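PDB 3ICJ: uncharacterized metal-dependent hydrolase from Pyrococcus furiosus, which is an amidohydrolase-family enzyme that binds two zinc ions and probably hydrolyses carbon-nitrogen bonds other than peptide bonds. Local coordinates for residues D329-V332 against E333-R337; K353-D356 against V357-A361; W403-V406 against N407-E411. All blocks are in the same frame, centred on the assembly; numbering follows the deposited sequence.

Contact 1. Residues D329-V332 against E333-R337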
loop_
_atom_site.group_PDB
_atom_site.type_symbol
_atom_site.label_atom_id
_atom_site.label_comp_id
_atom_site.label_asym_id
_atom_site.label_seq_id
_atom_site.Cartn_x
_atom_site.Cartn_y
_atom_site.Cartn_z
ATOM N N ASP A 329 -18.048 5.538 17.443
ATOM C CA ASP A 329 -19.233 4.662 17.367
ATOM C C ASP A 329 -19.366 3.983 15.994
ATOM O O ASP A 329 -19.864 2.851 15.891
ATOM C CB ASP A 329 -20.535 5.442 17.623
ATOM C CG ASP A 329 -20.717 5.875 19.080
ATOM O OD1 ASP A 329 -20.220 5.200 20.002
ATOM O OD2 ASP A 329 -21.417 6.893 19.296
ATOM N N GLU A 330 -18.971 4.694 14.943
ATOM C CA GLU A 330 -19.109 4.165 13.585
ATOM C C GLU A 330 -18.067 3.086 13.313
ATOM O O GLU A 330 -18.334 2.119 12.580
ATOM C CB GLU A 330 -19.051 5.292 12.548
ATOM C CG GLU A 330 -20.153 6.349 12.746
ATOM C CD GLU A 330 -19.990 7.571 11.853
ATOM O OE1 GLU A 330 -18.872 8.116 11.760
ATOM O OE2 GLU A 330 -21.001 8.013 11.265
ATOM N N ILE A 331 -16.891 3.243 13.915
ATOM C CA ILE A 331 -15.824 2.240 13.804
ATOM C C ILE A 331 -16.223 0.999 14.606
ATOM O O ILE A 331 -16.158 -0.095 14.077
ATOM C CB ILE A 331 -14.463 2.769 14.293
ATOM C CG1 ILE A 331 -14.005 3.941 13.428
ATOM C CG2 ILE A 331 -13.405 1.660 14.287
ATOM C CD1 ILE A 331 -12.841 4.662 13.999
ATOM N N VAL A 332 -16.639 1.181 15.868
ATOM C CA VAL A 332 -17.120 0.073 16.717
ATOM C C VAL A 332 -18.237 -0.740 16.034
ATOM O O VAL A 332 -18.213 -1.973 16.085
ATOM C CB VAL A 332 -17.548 0.532 18.161
ATOM C CG1 VAL A 332 -18.146 -0.637 18.959
ATOM C CG2 VAL A 332 -16.333 1.074 18.929
ATOM N N GLU A 333 -19.163 -0.057 15.356
ATOM C CA GLU A 333 -20.251 -0.726 14.598
ATOM C C GLU A 333 -19.703 -1.695 13.517
ATOM O O GLU A 333 -20.177 -2.822 13.386
ATOM C CB GLU A 333 -21.193 0.319 13.983
ATOM C CG GLU A 333 -22.592 -0.178 13.575
ATOM C CD GLU A 333 -22.686 -0.570 12.103
ATOM O OE1 GLU A 333 -23.694 -1.213 11.727
ATOM O OE2 GLU A 333 -21.760 -0.243 11.318
ATOM N N VAL A 334 -18.682 -1.262 12.781
ATOM C CA VAL A 334 -18.066 -2.107 11.756
ATOM C C VAL A 334 -17.304 -3.259 12.394
ATOM O O VAL A 334 -17.451 -4.403 11.961
ATOM C CB VAL A 334 -17.158 -1.285 10.793
ATOM C CG1 VAL A 334 -16.323 -2.205 9.890
ATOM C CG2 VAL A 334 -17.999 -0.361 9.947
ATOM N N ILE A 335 -16.535 -2.962 13.448
ATOM C CA ILE A 335 -15.823 -3.986 14.224
ATOM C C ILE A 335 -16.772 -5.089 14.721
ATOM O O ILE A 335 -16.449 -6.280 14.659
ATOM C CB ILE A 335 -15.018 -3.378 15.421
ATOM C CG1 ILE A 335 -13.854 -2.528 14.911
ATOM C CG2 ILE A 335 -14.473 -4.469 16.327
ATOM C CD1 ILE A 335 -13.166 -1.693 16.031
ATOM N N GLU A 336 -17.953 -4.707 15.191
ATOM C CA GLU A 336 -18.883 -5.710 15.697
ATOM C C GLU A 336 -19.418 -6.615 14.586
ATOM O O GLU A 336 -19.805 -7.752 14.848
ATOM C CB GLU A 336 -20.024 -5.058 16.486
ATOM C CG GLU A 336 -19.565 -4.443 17.807
ATOM C CD GLU A 336 -19.034 -5.481 18.793
ATOM O OE1 GLU A 336 -19.618 -6.582 18.902
ATOM O OE2 GLU A 336 -18.038 -5.186 19.476
ATOM N N ARG A 337 -19.436 -6.107 13.357
ATOM C CA ARG A 337 -19.802 -6.902 12.194
ATOM C C ARG A 337 -18.630 -7.774 11.730
ATOM O O ARG A 337 -18.840 -8.866 11.195
ATOM C CB ARG A 337 -20.262 -6.001 11.036
ATOM C CG ARG A 337 -21.604 -5.307 11.239
ATOM C CD ARG A 337 -21.918 -4.391 10.044
ATOM N NE ARG A 337 -22.500 -5.131 8.917
ATOM C CZ ARG A 337 -22.853 -4.595 7.750
ATOM N NH1 ARG A 337 -22.651 -3.299 7.502
ATOM N NH2 ARG A 337 -23.389 -5.364 6.817
HETATM O O HOH W 1 -20.409 2.201 11.043
#
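Ile331 and Ile335, one turn apart on helix 328-338, meet on the buried side of an amphipathic helix that belongs to the (beta/alpha)8 barrel of the amidohydrolase fold, lying in the chain between strands 290-294 and 346-349. CG2 of Ile331 touches CD1 of Ile335 at 3.8 Å, the two side chains meeting at a slant. In Ile335 the CG1 branch stands beside its own backbone N, a placing (chi1 -68°) that swings it over the preceding turn, 3.5 Å from Ile331 O. That carbonyl receives the straightest backbone bond of the set, from Ile335 N at 3.0 Å with 174° at the hydrogen. Around this edge the packing is dense: Ile331 rests on Val357 and Ala361 of helix 352-365, Ile335 on Phe362 and Ala365, while Val334 turns to Val295 and Leu297.

The Glu330 and Glu333 side of the helix is looser and wet. The backbone bond from Val334 N to Glu330 O is weak, and a water on this side donates to that same carbonyl oxygen at 2.6 Å. The water's second bond goes to Glu333 OE2 (2.8 Å), brought there by a sharp bend in the Glu333 chain at chi2, -95°. The carboxylate of Glu333 is thus joined through solvent to the backbone of the previous turn, whereas Glu330 turns back to Asn327 N through its OE1. Glu336 pairs with Lys339 further on, yet its aliphatic part stays against the preceding turn, with CG 3.3 Å from Val332 O.

Contact 2. Residues K353-D356 against V357-A361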
loop_
_atom_site.group_PDB
_atom_site.type_symbol
_atom_site.label_atom_id
_atom_site.label_comp_id
_atom_site.label_asym_id
_atom_site.label_seq_id
_atom_site.Cartn_x
_atom_site.Cartn_y
_atom_site.Cartn_z
ATOM N N LYS A 353 -5.233 13.115 16.977
ATOM C CA LYS A 353 -6.579 12.916 17.501
ATOM C C LYS A 353 -7.284 11.744 16.807
ATOM O O LYS A 353 -8.054 11.016 17.433
ATOM C CB LYS A 353 -7.415 14.195 17.397
ATOM C CG LYS A 353 -8.775 14.092 18.123
ATOM C CD LYS A 353 -9.571 15.352 18.018
ATOM C CE LYS A 353 -10.917 15.187 18.714
ATOM N NZ LYS A 353 -11.821 16.301 18.348
ATOM N N ALA A 354 -7.008 11.552 15.518
ATOM C CA ALA A 354 -7.502 10.370 14.815
ATOM C C ALA A 354 -7.019 9.095 15.485
ATOM O O ALA A 354 -7.786 8.133 15.608
ATOM C CB ALA A 354 -7.067 10.396 13.407
ATOM N N VAL A 355 -5.761 9.113 15.936
ATOM C CA VAL A 355 -5.149 7.989 16.652
ATOM C C VAL A 355 -5.899 7.682 17.959
ATOM O O VAL A 355 -6.128 6.517 18.278
ATOM C CB VAL A 355 -3.628 8.210 16.901
ATOM C CG1 VAL A 355 -3.090 7.188 17.862
ATOM C CG2 VAL A 355 -2.845 8.115 15.597
ATOM N N ASP A 356 -6.291 8.730 18.684
ATOM C CA ASP A 356 -7.158 8.621 19.862
ATOM C C ASP A 356 -8.497 7.963 19.548
ATOM O O ASP A 356 -8.932 7.101 20.305
ATOM C CB ASP A 356 -7.432 9.994 20.451
ATOM C CG ASP A 356 -6.267 10.534 21.270
ATOM O OD1 ASP A 356 -5.448 9.750 21.800
ATOM O OD2 ASP A 356 -6.182 11.768 21.384
ATOM N N VAL A 357 -9.125 8.362 18.431
ATOM C CA VAL A 357 -10.426 7.812 18.011
ATOM C C VAL A 357 -10.303 6.307 17.732
ATOM O O VAL A 357 -11.139 5.508 18.194
ATOM C CB VAL A 357 -11.010 8.574 16.770
ATOM C CG1 VAL A 357 -12.234 7.820 16.162
ATOM C CG2 VAL A 357 -11.422 9.995 17.167
ATOM N N ALA A 358 -9.233 5.927 17.020
ATOM C CA ALA A 358 -8.948 4.520 16.703
ATOM C C ALA A 358 -8.658 3.685 17.957
ATOM O O ALA A 358 -9.211 2.606 18.111
ATOM C CB ALA A 358 -7.790 4.407 15.702
ATOM N N LEU A 359 -7.812 4.195 18.849
ATOM C CA LEU A 359 -7.550 3.545 20.141
ATOM C C LEU A 359 -8.797 3.387 21.014
ATOM O O LEU A 359 -9.014 2.310 21.577
ATOM C CB LEU A 359 -6.422 4.248 20.903
ATOM C CG LEU A 359 -5.025 4.243 20.262
ATOM C CD1 LEU A 359 -4.075 5.151 21.040
ATOM C CD2 LEU A 359 -4.458 2.852 20.159
ATOM N N ASP A 360 -9.622 4.433 21.097
ATOM C CA ASP A 360 -10.910 4.365 21.794
ATOM C C ASP A 360 -11.804 3.277 21.226
ATOM O O ASP A 360 -12.475 2.573 21.972
ATOM C CB ASP A 360 -11.681 5.688 21.684
ATOM C CG ASP A 360 -11.081 6.811 22.525
ATOM O OD1 ASP A 360 -10.216 6.562 23.392
ATOM O OD2 ASP A 360 -11.493 7.964 22.305
ATOM N N ALA A 361 -11.842 3.179 19.900
ATOM C CA ALA A 361 -12.704 2.216 19.240
ATOM C C ALA A 361 -12.253 0.779 19.511
ATOM O O ALA A 361 -13.095 -0.090 19.763
ATOM C CB ALA A 361 -12.758 2.491 17.771
#
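Val355 with Leu359 and Asp356 with Asp360 form a local contact between successive turns of helix 352-365, which starts just after His348, a zinc ligand. Its backbone is regular: Val357, Ala358, Leu359 and Asp360 each donate to the residue four places earlier, and the bond from Leu359 N to Val355 O is 2.9 Å long and bent little, 169° at the hydrogen. On the buried flank that meets helix 379-388, Val355 and Leu359 run next to each other in the same direction, CG1 of Val355 meeting CD1 of Leu359 at 3.9 Å. CG of Leu359 sits beside its own backbone N (chi1 -63°), which brings it over the previous turn, 3.2 Å from Val355 O.

The helix is the crossing element of a beta-alpha-beta unit, linking strand 346-349 to the parallel strand 370-371. Ala354 and Val355 pack on Ala349, and Ala358 on Val347; Ala354 and Ala358 present only methyl groups to this strand.

Two acids, Asp356 and Asp360, reach toward helix 379-388. OD1 of Asp356 accepts a hydrogen bond from Gln381 NE2 and OD2 forms a salt bridge with Arg378, so both its oxygens are engaged. Asp360 sends its carboxylate back along the helix, CG 3.1 Å from Asp356 O, and its OD1 forms a salt bridge with Arg384. With a leucine in place of Asp360, Arg384 would probably lose this carboxylate mate and its guanidinium would be less firmly fixed against the helix. The two carboxylates do not touch: Asp356 OD1 and Asp360 OD1 are 6.0 Å apart.

Contact 3. Residues W403-V406 against N407-E411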
loop_
_atom_site.group_PDB
_atom_site.type_symbol
_atom_site.label_atom_id
_atom_site.label_comp_id
_atom_site.label_asym_id
_atom_site.label_seq_id
_atom_site.Cartn_x
_atom_site.Cartn_y
_atom_site.Cartn_z
ATOM N N TRP A 403 8.186 16.902 3.368
ATOM C CA TRP A 403 9.134 17.904 3.868
ATOM C C TRP A 403 8.410 19.028 4.634
ATOM O O TRP A 403 9.018 19.753 5.417
ATOM C CB TRP A 403 9.954 18.493 2.698
ATOM C CG TRP A 403 9.081 19.145 1.629
ATOM C CD1 TRP A 403 8.626 18.560 0.481
ATOM C CD2 TRP A 403 8.542 20.490 1.631
ATOM N NE1 TRP A 403 7.842 19.440 -0.226
ATOM C CE2 TRP A 403 7.772 20.631 0.452
ATOM C CE3 TRP A 403 8.638 21.581 2.511
ATOM C CZ2 TRP A 403 7.101 21.822 0.126
ATOM C CZ3 TRP A 403 7.960 22.761 2.192
ATOM C CH2 TRP A 403 7.209 22.872 1.005
ATOM N N TRP A 404 7.106 19.163 4.386
ATOM C CA TRP A 404 6.284 20.235 4.942
ATOM C C TRP A 404 5.670 19.933 6.317
ATOM O O TRP A 404 4.805 20.687 6.785
ATOM C CB TRP A 404 5.187 20.604 3.925
ATOM C CG TRP A 404 4.627 19.408 3.214
ATOM C CD1 TRP A 404 4.778 19.089 1.891
ATOM C CD2 TRP A 404 3.849 18.351 3.796
ATOM N NE1 TRP A 404 4.137 17.905 1.619
ATOM C CE2 TRP A 404 3.559 17.431 2.770
ATOM C CE3 TRP A 404 3.365 18.097 5.087
ATOM C CZ2 TRP A 404 2.808 16.264 2.997
ATOM C CZ3 TRP A 404 2.630 16.950 5.314
ATOM C CH2 TRP A 404 2.356 16.045 4.271
ATOM N N ILE A 405 6.102 18.840 6.957
ATOM C CA ILE A 405 5.566 18.428 8.277
ATOM C C ILE A 405 5.660 19.524 9.342
ATOM O O ILE A 405 4.652 19.840 9.993
ATOM C CB ILE A 405 6.219 17.121 8.811
ATOM C CG1 ILE A 405 5.687 15.904 8.051
ATOM C CG2 ILE A 405 5.957 16.936 10.350
ATOM C CD1 ILE A 405 4.523 15.196 8.722
ATOM N N VAL A 406 6.850 20.116 9.496
ATOM C CA VAL A 406 7.032 21.220 10.445
ATOM C C VAL A 406 6.125 22.422 10.118
ATOM O O VAL A 406 5.562 23.013 11.019
ATOM C CB VAL A 406 8.524 21.633 10.620
ATOM C CG1 VAL A 406 8.660 22.924 11.451
ATOM C CG2 VAL A 406 9.305 20.505 11.292
ATOM N N ASN A 407 5.952 22.739 8.836
ATOM C CA ASN A 407 5.018 23.783 8.433
ATOM C C ASN A 407 3.581 23.512 8.891
ATOM O O ASN A 407 2.910 24.436 9.336
ATOM C CB ASN A 407 5.042 24.038 6.916
ATOM C CG ASN A 407 6.349 24.637 6.438
ATOM O OD1 ASN A 407 7.149 25.140 7.231
ATOM N ND2 ASN A 407 6.574 24.576 5.127
ATOM N N ARG A 408 3.133 22.259 8.800
ATOM C CA ARG A 408 1.749 21.887 9.178
ATOM C C ARG A 408 1.489 21.890 10.672
ATOM O O ARG A 408 0.427 22.329 11.115
ATOM C CB ARG A 408 1.369 20.495 8.638
ATOM C CG ARG A 408 1.333 20.384 7.123
ATOM C CD ARG A 408 0.137 21.139 6.525
ATOM N NE ARG A 408 0.037 20.877 5.095
ATOM C CZ ARG A 408 0.733 21.530 4.161
ATOM N NH1 ARG A 408 0.586 21.210 2.882
ATOM N NH2 ARG A 408 1.592 22.486 4.507
ATOM N N VAL A 409 2.446 21.381 11.445
ATOM C CA VAL A 409 2.204 21.089 12.847
ATOM C C VAL A 409 3.171 21.766 13.823
ATOM O O VAL A 409 2.962 21.718 15.027
ATOM C CB VAL A 409 2.130 19.543 13.121
ATOM C CG1 VAL A 409 1.057 18.888 12.257
ATOM C CG2 VAL A 409 3.503 18.858 12.964
ATOM N N GLY A 410 4.210 22.417 13.309
ATOM C CA GLY A 410 5.133 23.154 14.169
ATOM C C GLY A 410 6.226 22.244 14.701
ATOM O O GLY A 410 6.111 21.023 14.633
ATOM N N GLU A 411 7.274 22.856 15.240
ATOM C CA GLU A 411 8.442 22.158 15.774
ATOM C C GLU A 411 8.134 21.164 16.902
ATOM O O GLU A 411 8.727 20.081 16.934
ATOM C CB GLU A 411 9.511 23.174 16.249
ATOM C CG GLU A 411 9.875 24.223 15.203
ATOM C CD GLU A 411 11.154 25.001 15.512
ATOM O OE1 GLU A 411 11.748 24.805 16.594
ATOM O OE2 GLU A 411 11.559 25.817 14.658
HETATM O O HOH W 2 8.323 21.860 6.999
#
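Arg408 lays its guanidinium over one face of the Trp404 indole at the start of helix 405-413, for which Trp404 is the N-cap residue, in the segment joining strands 391-394 and 429-431 of the (beta/alpha)8-barrel fold of the amidohydrolase family. The two planes are only 14° apart, and CZ of Arg408 lies 4.1 Å above the ring plane, displaced toward its rim. CG of Arg408, beside the backbone N (chi1 -64°), meets the ring 3.7 Å from Trp404 CE3, and the bend at chi2 then carries the guanidinium back over the indole. All the guanidinium nitrogens have partners beyond the helix: NE bonds to Leu303 O, NH1 to Gly304 O, and NH2 forms a salt bridge with Asp316. These bonds fix the rotation of the flat group, and the indole face covers it from one side.

The first backbone amides of the helix are answered in different ways. Asn407 N donates to a water at 3.1 Å, and the same water donates to Trp403 O, bridging the residue before the N-cap to the first turn. Arg408 N bonds to Trp404 O and, weakly, to Ile405 O. The latter carbonyl also accepts from Val409 N at 3.1 Å. On the buried side CG2 of Val409 lies alongside CG2 of Ile405. Further on, Gly410 N reaches Val406 O at 2.7 Å, in a backbone conformation (phi 86°) that calls for glycine, since a CB would press on the carbonyl oxygen before it. At the outer side the Asn407 amide stands almost perpendicular to the Trp403 ring, its ND2 approaching CZ3 obliquely at 3.7 Å.

The three contacts follow one another along the chain, the first two within helices 328-338 and 352-365, the third at the start of helix 405-413. Contacts 1 and 2 are neighbours, their centres 13 Å apart; their helices flank strand 346-349 in sequence and pack directly, CG2 of Val332 coming within 3.5 Å of Ala361 O. Contact 3 lies apart, its centre about 22 Å from that of contact 2 and 33 Å from that of contact 1, later in the chain, after strands 370-371 and 391-394. All three lie in the surroundings of the zinc site, none among its ligands: side chains of Ile331, Ala354 and Trp404 are about 13, 11 and 12 Å from a zinc ion.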